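Local coordinates for geranyltranstransferase (Campylobacter jejuni, PDB 3NPK), which catalyses the condensation of geranyl diphosphate with isopentenyl diphosphate to give farnesyl diphosphate, releasing pyrophosphate, in isoprenoid biosynthesis, at the interface of chains A and B. Numbering follows the deposited sequence. Chains: chain A/B, Geranyltranstransferase.

Contact 1: the interface of chains A and B. Residues chain A 20, 22, 24, 27; chain B 144, 149, 153, 169.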
ATOM      1  N   VAL A  20      -6.517  15.475  -1.771  1.00 12.19           N
ATOM      2  CA  VAL A  20      -5.442  16.346  -1.332  1.00 12.57           C
ATOM      3  C   VAL A  20      -5.571  17.671  -2.080  1.00 13.50           C
ATOM      4  O   VAL A  20      -5.843  17.691  -3.290  1.00 15.20           O
ATOM      5  CB  VAL A  20      -4.039  15.711  -1.561  1.00 12.32           C
ATOM      6  CG1 VAL A  20      -3.800  15.347  -3.046  1.00 12.99           C
ATOM      7  CG2 VAL A  20      -2.940  16.623  -1.007  1.00 14.50           C
ATOM      8  N   SER A  22      -4.419  20.570  -4.141  1.00 14.76           N
ATOM      9  CA  SER A  22      -3.285  20.862  -5.010  1.00 14.84           C
ATOM     10  C   SER A  22      -3.779  21.518  -6.289  1.00 14.60           C
ATOM     11  O   SER A  22      -4.989  21.629  -6.509  1.00 16.52           O
ATOM     12  CB  SER A  22      -2.518  19.581  -5.374  1.00 14.53           C
ATOM     13  OG  SER A  22      -3.113  18.916  -6.481  1.00 14.27           O
ATOM     14  N   HIS A  24      -3.210  20.208  -9.185  1.00 14.14           N
ATOM     15  CA  HIS A  24      -3.479  19.175 -10.187  1.00 13.48           C
ATOM     16  C   HIS A  24      -4.963  19.253 -10.579  1.00 13.55           C
ATOM     17  O   HIS A  24      -5.824  19.227  -9.714  1.00 14.79           O
ATOM     18  CB  HIS A  24      -3.165  17.785  -9.627  1.00 13.45           C
ATOM     19  CG  HIS A  24      -3.115  16.713 -10.672  1.00 12.84           C
ATOM     20  ND1 HIS A  24      -4.212  16.348 -11.420  1.00 12.85           N
ATOM     21  CD2 HIS A  24      -2.101  15.911 -11.078  1.00 13.78           C
ATOM     22  CE1 HIS A  24      -3.873  15.381 -12.256  1.00 13.19           C
ATOM     23  NE2 HIS A  24      -2.597  15.097 -12.065  1.00 13.33           N
ATOM     24  N   PHE A  27      -6.645  15.067 -10.133  1.00 10.86           N
ATOM     25  CA  PHE A  27      -6.263  13.911  -9.333  1.00 10.66           C
ATOM     26  C   PHE A  27      -7.344  13.549  -8.310  1.00 11.31           C
ATOM     27  O   PHE A  27      -7.640  12.371  -8.122  1.00 11.62           O
ATOM     28  CB  PHE A  27      -4.894  14.075  -8.667  1.00 11.03           C
ATOM     29  CG  PHE A  27      -4.259  12.759  -8.313  1.00 11.17           C
ATOM     30  CD1 PHE A  27      -3.680  11.970  -9.305  1.00 11.55           C
ATOM     31  CD2 PHE A  27      -4.264  12.289  -7.006  1.00 13.11           C
ATOM     32  CE1 PHE A  27      -3.109  10.734  -9.003  1.00 12.00           C
ATOM     33  CE2 PHE A  27      -3.697  11.044  -6.696  1.00 12.72           C
ATOM     34  CZ  PHE A  27      -3.117  10.273  -7.692  1.00 12.73           C
TER
ATOM     35  N   LEU B 144      -0.999   9.809  -1.021  1.00  9.53           N
ATOM     36  CA  LEU B 144      -1.528  10.950  -1.776  1.00  9.41           C
ATOM     37  C   LEU B 144      -1.223  12.302  -1.134  1.00 11.06           C
ATOM     38  O   LEU B 144      -1.207  13.321  -1.814  1.00 12.62           O
ATOM     39  CB  LEU B 144      -3.025  10.783  -2.002  1.00 13.05           C
ATOM     40  CG  LEU B 144      -3.930  10.738  -0.778  1.00 14.06           C
ATOM     41  CD1 LEU B 144      -4.473  12.127  -0.433  1.00 13.88           C
ATOM     42  CD2 LEU B 144      -5.085   9.787  -1.060  1.00 15.46           C
ATOM     43  N   ILE B 149       1.111  12.486  -4.808  1.00 10.76           N
ATOM     44  CA  ILE B 149       0.642  13.702  -5.490  1.00 10.97           C
ATOM     45  C   ILE B 149       1.825  14.412  -6.135  1.00 10.70           C
ATOM     46  O   ILE B 149       1.702  15.000  -7.212  1.00 11.85           O
ATOM     47  CB  ILE B 149      -0.201  14.656  -4.585  1.00 11.97           C
ATOM     48  CG1 ILE B 149      -0.898  15.749  -5.430  1.00 12.41           C
ATOM     49  CG2 ILE B 149       0.655  15.303  -3.494  1.00 13.01           C
ATOM     50  CD1 ILE B 149      -1.881  15.201  -6.453  1.00 14.08           C
ATOM     51  N   ILE B 153       1.842  15.262 -10.082  1.00 10.68           N
ATOM     52  CA  ILE B 153       2.104  16.616 -10.560  1.00 11.32           C
ATOM     53  C   ILE B 153       3.332  16.667 -11.486  1.00 12.49           C
ATOM     54  O   ILE B 153       3.302  17.306 -12.543  1.00 13.80           O
ATOM     55  CB  ILE B 153       2.213  17.589  -9.371  1.00 11.96           C
ATOM     56  CG1 ILE B 153       0.824  17.777  -8.738  1.00 13.22           C
ATOM     57  CG2 ILE B 153       2.821  18.946  -9.800  1.00 13.49           C
ATOM     58  CD1 ILE B 153       0.838  18.593  -7.455  1.00 13.88           C
ATOM     59  N   PHE B 169       6.149  23.270  -4.469  1.00 16.68           N
ATOM     60  CA  PHE B 169       5.102  22.350  -4.006  1.00 15.55           C
ATOM     61  C   PHE B 169       5.355  20.954  -4.566  1.00 14.48           C
ATOM     62  O   PHE B 169       5.297  19.948  -3.847  1.00 14.02           O
ATOM     63  CB  PHE B 169       3.724  22.862  -4.441  1.00 17.27           C
ATOM     64  CG  PHE B 169       2.566  22.028  -3.952  1.00 17.35           C
ATOM     65  CD1 PHE B 169       2.239  20.842  -4.586  1.00 17.42           C
ATOM     66  CD2 PHE B 169       1.771  22.457  -2.886  1.00 17.24           C
ATOM     67  CE1 PHE B 169       1.167  20.076  -4.154  1.00 17.25           C
ATOM     68  CE2 PHE B 169       0.696  21.690  -2.448  1.00 18.10           C
ATOM     69  CZ  PHE B 169       0.396  20.493  -3.089  1.00 18.46           C
TER
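Between A:Val20 and B:Ile149 the first torsions decide which branches meet. In A:Val20, CG1 stands between the backbone N and the carbonyl carbon (chi1 58°), while in B:Ile149 CG1 lies anti to its own backbone N (chi1 -168°). The two side chains thereby point at each other tip to tip, with A:Val20 CG1 3.8 Å from B:Ile149 CG1. The same valine branch also rests near the end of a backbone carbonyl, 3.5 Å from B:Leu144 O, while A:Val20 CB meets B:Leu144 CD1. The terminal methyl of B:Ile149 continues past A:Phe27, the side chains running antiparallel, and CD1 lies above the plane of the A:Phe27 ring, beyond its CG-CD2 rim, 3.8 Å from CD2. The B:Ile149 tip thus sits in the corner formed by A:Val20 and A:Phe27, an example of how apolar side chains interlock across a dimer contact.

Farther along that segment, A:Ser22 turns its CB toward the far end of the B:Phe169 ring, 3.8 Å from CZ, and toward the terminal methyl of B:Ile153. Its OG accepts a hydrogen bond of 3.0 Å from A:His24 N, a link within chain A that probably stiffens the segment. A:His24 and B:Ile153 lie alongside one another, head to tail, A:His24 CB 4.1 Å from B:Ile153 CG1; CB of A:Phe27 packs over one face of the imidazole, toward its rim, and so backs the histidine. In this apolar patch the segment ahead of helix 27-37 packs on helices 147-156 and 164-189 of the partner. It probably helps hold together the homodimer typical of polyprenyl synthases.

Contact 2: the interface of chains A and B. Residues chain A 19-20, 116, 119; chain B 144-145, 149.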
ATOM      1  N   LYS A  19      -8.679  12.799  -0.706  1.00 13.59           N
ATOM      2  CA  LYS A  19      -8.366  13.958  -1.539  1.00 14.38           C
ATOM      3  C   LYS A  19      -7.214  14.723  -0.930  1.00 13.88           C
ATOM      4  O   LYS A  19      -6.953  14.614   0.272  1.00 14.56           O
ATOM      5  CB  LYS A  19      -9.583  14.865  -1.679  1.00 18.75           C
ATOM      6  CG  LYS A  19     -10.171  15.281  -0.359  1.00 22.92           C
ATOM      7  CD  LYS A  19     -11.516  15.954  -0.562  1.00 27.32           C
ATOM      8  CE  LYS A  19     -12.276  16.072   0.743  1.00 30.17           C
ATOM      9  NZ  LYS A  19     -13.627  16.659   0.528  1.00 31.77           N
ATOM     10  N   VAL A  20      -6.517  15.475  -1.771  1.00 12.19           N
ATOM     11  CA  VAL A  20      -5.442  16.346  -1.332  1.00 12.57           C
ATOM     12  C   VAL A  20      -5.571  17.671  -2.080  1.00 13.50           C
ATOM     13  O   VAL A  20      -5.843  17.691  -3.290  1.00 15.20           O
ATOM     14  CB  VAL A  20      -4.039  15.711  -1.561  1.00 12.32           C
ATOM     15  CG1 VAL A  20      -3.800  15.347  -3.046  1.00 12.99           C
ATOM     16  CG2 VAL A  20      -2.940  16.623  -1.007  1.00 14.50           C
ATOM     17  N   GLU A 116      -3.416   4.567   1.100  1.00  8.96           N
ATOM     18  CA  GLU A 116      -4.434   5.272   1.884  1.00  8.87           C
ATOM     19  C   GLU A 116      -5.254   4.317   2.756  1.00  8.87           C
ATOM     20  O   GLU A 116      -5.772   4.716   3.804  1.00  9.71           O
ATOM     21  CB  GLU A 116      -5.356   6.077   0.974  1.00  9.44           C
ATOM     22  CG  GLU A 116      -6.134   7.174   1.686  1.00  9.78           C
ATOM     23  CD  GLU A 116      -5.293   8.382   2.099  1.00 12.69           C
ATOM     24  OE1 GLU A 116      -4.062   8.409   1.872  1.00 11.67           O
ATOM     25  OE2 GLU A 116      -5.886   9.324   2.669  1.00 14.90           O
ATOM     26  N   LEU A 119      -3.472   4.440   5.925  1.00  9.90           N
ATOM     27  CA  LEU A 119      -3.692   5.705   6.620  1.00 10.32           C
ATOM     28  C   LEU A 119      -5.058   5.704   7.312  1.00  9.64           C
ATOM     29  O   LEU A 119      -5.171   6.045   8.488  1.00 10.19           O
ATOM     30  CB  LEU A 119      -3.580   6.897   5.661  1.00 11.11           C
ATOM     31  CG  LEU A 119      -3.614   8.280   6.322  1.00 11.50           C
ATOM     32  CD1 LEU A 119      -2.468   8.439   7.331  1.00 13.22           C
ATOM     33  CD2 LEU A 119      -3.522   9.358   5.258  1.00 13.57           C
TER
ATOM     34  N   LEU B 144      -0.999   9.809  -1.021  1.00  9.53           N
ATOM     35  CA  LEU B 144      -1.528  10.950  -1.776  1.00  9.41           C
ATOM     36  C   LEU B 144      -1.223  12.302  -1.134  1.00 11.06           C
ATOM     37  O   LEU B 144      -1.207  13.321  -1.814  1.00 12.62           O
ATOM     38  CB  LEU B 144      -3.025  10.783  -2.002  1.00 13.05           C
ATOM     39  CG  LEU B 144      -3.930  10.738  -0.778  1.00 14.06           C
ATOM     40  CD1 LEU B 144      -4.473  12.127  -0.433  1.00 13.88           C
ATOM     41  CD2 LEU B 144      -5.085   9.787  -1.060  1.00 15.46           C
ATOM     42  N   ASN B 145      -0.955  12.320   0.169  1.00  9.76           N
ATOM     43  CA  ASN B 145      -0.593  13.576   0.826  1.00 11.13           C
ATOM     44  C   ASN B 145       0.861  13.981   0.643  1.00 11.78           C
ATOM     45  O   ASN B 145       1.273  15.063   1.079  1.00 14.45           O
ATOM     46  CB  ASN B 145      -0.908  13.505   2.313  1.00 11.77           C
ATOM     47  CG  ASN B 145      -2.384  13.571   2.567  1.00 13.13           C
ATOM     48  OD1 ASN B 145      -2.988  14.644   2.439  1.00 15.84           O
ATOM     49  ND2 ASN B 145      -2.987  12.437   2.910  1.00 14.15           N
ATOM     50  N   ILE B 149       1.111  12.486  -4.808  1.00 10.76           N
ATOM     51  CA  ILE B 149       0.642  13.702  -5.490  1.00 10.97           C
ATOM     52  C   ILE B 149       1.825  14.412  -6.135  1.00 10.70           C
ATOM     53  O   ILE B 149       1.702  15.000  -7.212  1.00 11.85           O
ATOM     54  CB  ILE B 149      -0.201  14.656  -4.585  1.00 11.97           C
ATOM     55  CG1 ILE B 149      -0.898  15.749  -5.430  1.00 12.41           C
ATOM     56  CG2 ILE B 149       0.655  15.303  -3.494  1.00 13.01           C
ATOM     57  CD1 ILE B 149      -1.881  15.201  -6.453  1.00 14.08           C
TER
HETATM   58  O   HOH W   1      -2.349   7.550  -0.082  1.00  9.59           O
HETATM   59  O   HOH W   2      -1.613   9.882   2.227  1.00 11.35           O
HETATM   60  O   HOH W   3      -5.692  11.826   3.360  1.00 18.81           O
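The A:Glu116 chain lies crosswise to B:Leu144, its carboxylate end against a leucine methyl. B:Leu144 CD2 is 3.5 Å from A:Glu116 CD. OE1 both touches the leucine fork, 3.4 Å from B:Leu144 CD2, and binds water. A:Glu116 leaves helix 103-122 with CG anti to the backbone N (chi1 -161°) and bends at chi2 (73°), which brings the carboxylate to the beginning of the B:Leu144 to B:Asn145 stretch.

Three waters then join the carboxylate to chain B, illustrating how an acid can be linked to a partner subunit through solvent. Water 1 lies 2.7 Å from A:Glu116 OE1 and takes the backbone N-H of B:Leu144. Water 2, also on OE1, receives a bent bond from B:Asn145 ND2 at 3.0 Å and a longer but straighter one from the backbone B:Asn145 N. Water 3 sits 2.6 Å from A:Glu116 OE2 and 2.8 Å from B:Asn145 ND2. With its two N-H groups each directed to a different water, the B:Asn145 amide is probably held against turning about its CB-CG bond.

B:Asn145 in turn runs nearly perpendicular to A:Leu119, ND2 lying 3.9 Å from the methyl CD2, whereas its OD1 faces A:Val20 CG2. The other methyl of the B:Leu144 fork, CD1, lies 3.6 Å from the backbone carbonyl A:Lys19 O. This patch links helix 103-122 through water to the segment leading into the partner's helix 147-156, and so probably helps set how the subunits fit together.

Contact 1 and contact 2 lie side by side, the centres of their C-alpha atoms about 8 Å apart, and share A:Val20, B:Leu144 and B:Ile149. Through these residues the apolar packing of contact 1 passes into the hydrated region of contact 2, so the two are best read as neighbouring parts of one surface. Contact 1 extends toward helices 27-37 and 164-189, contact 2 toward helix 103-122. Since the interface is two-fold symmetric, each recurs with the chains exchanged, and the dimer probably gains both close hydrophobic packing and water-bridged polar links at each of the two places.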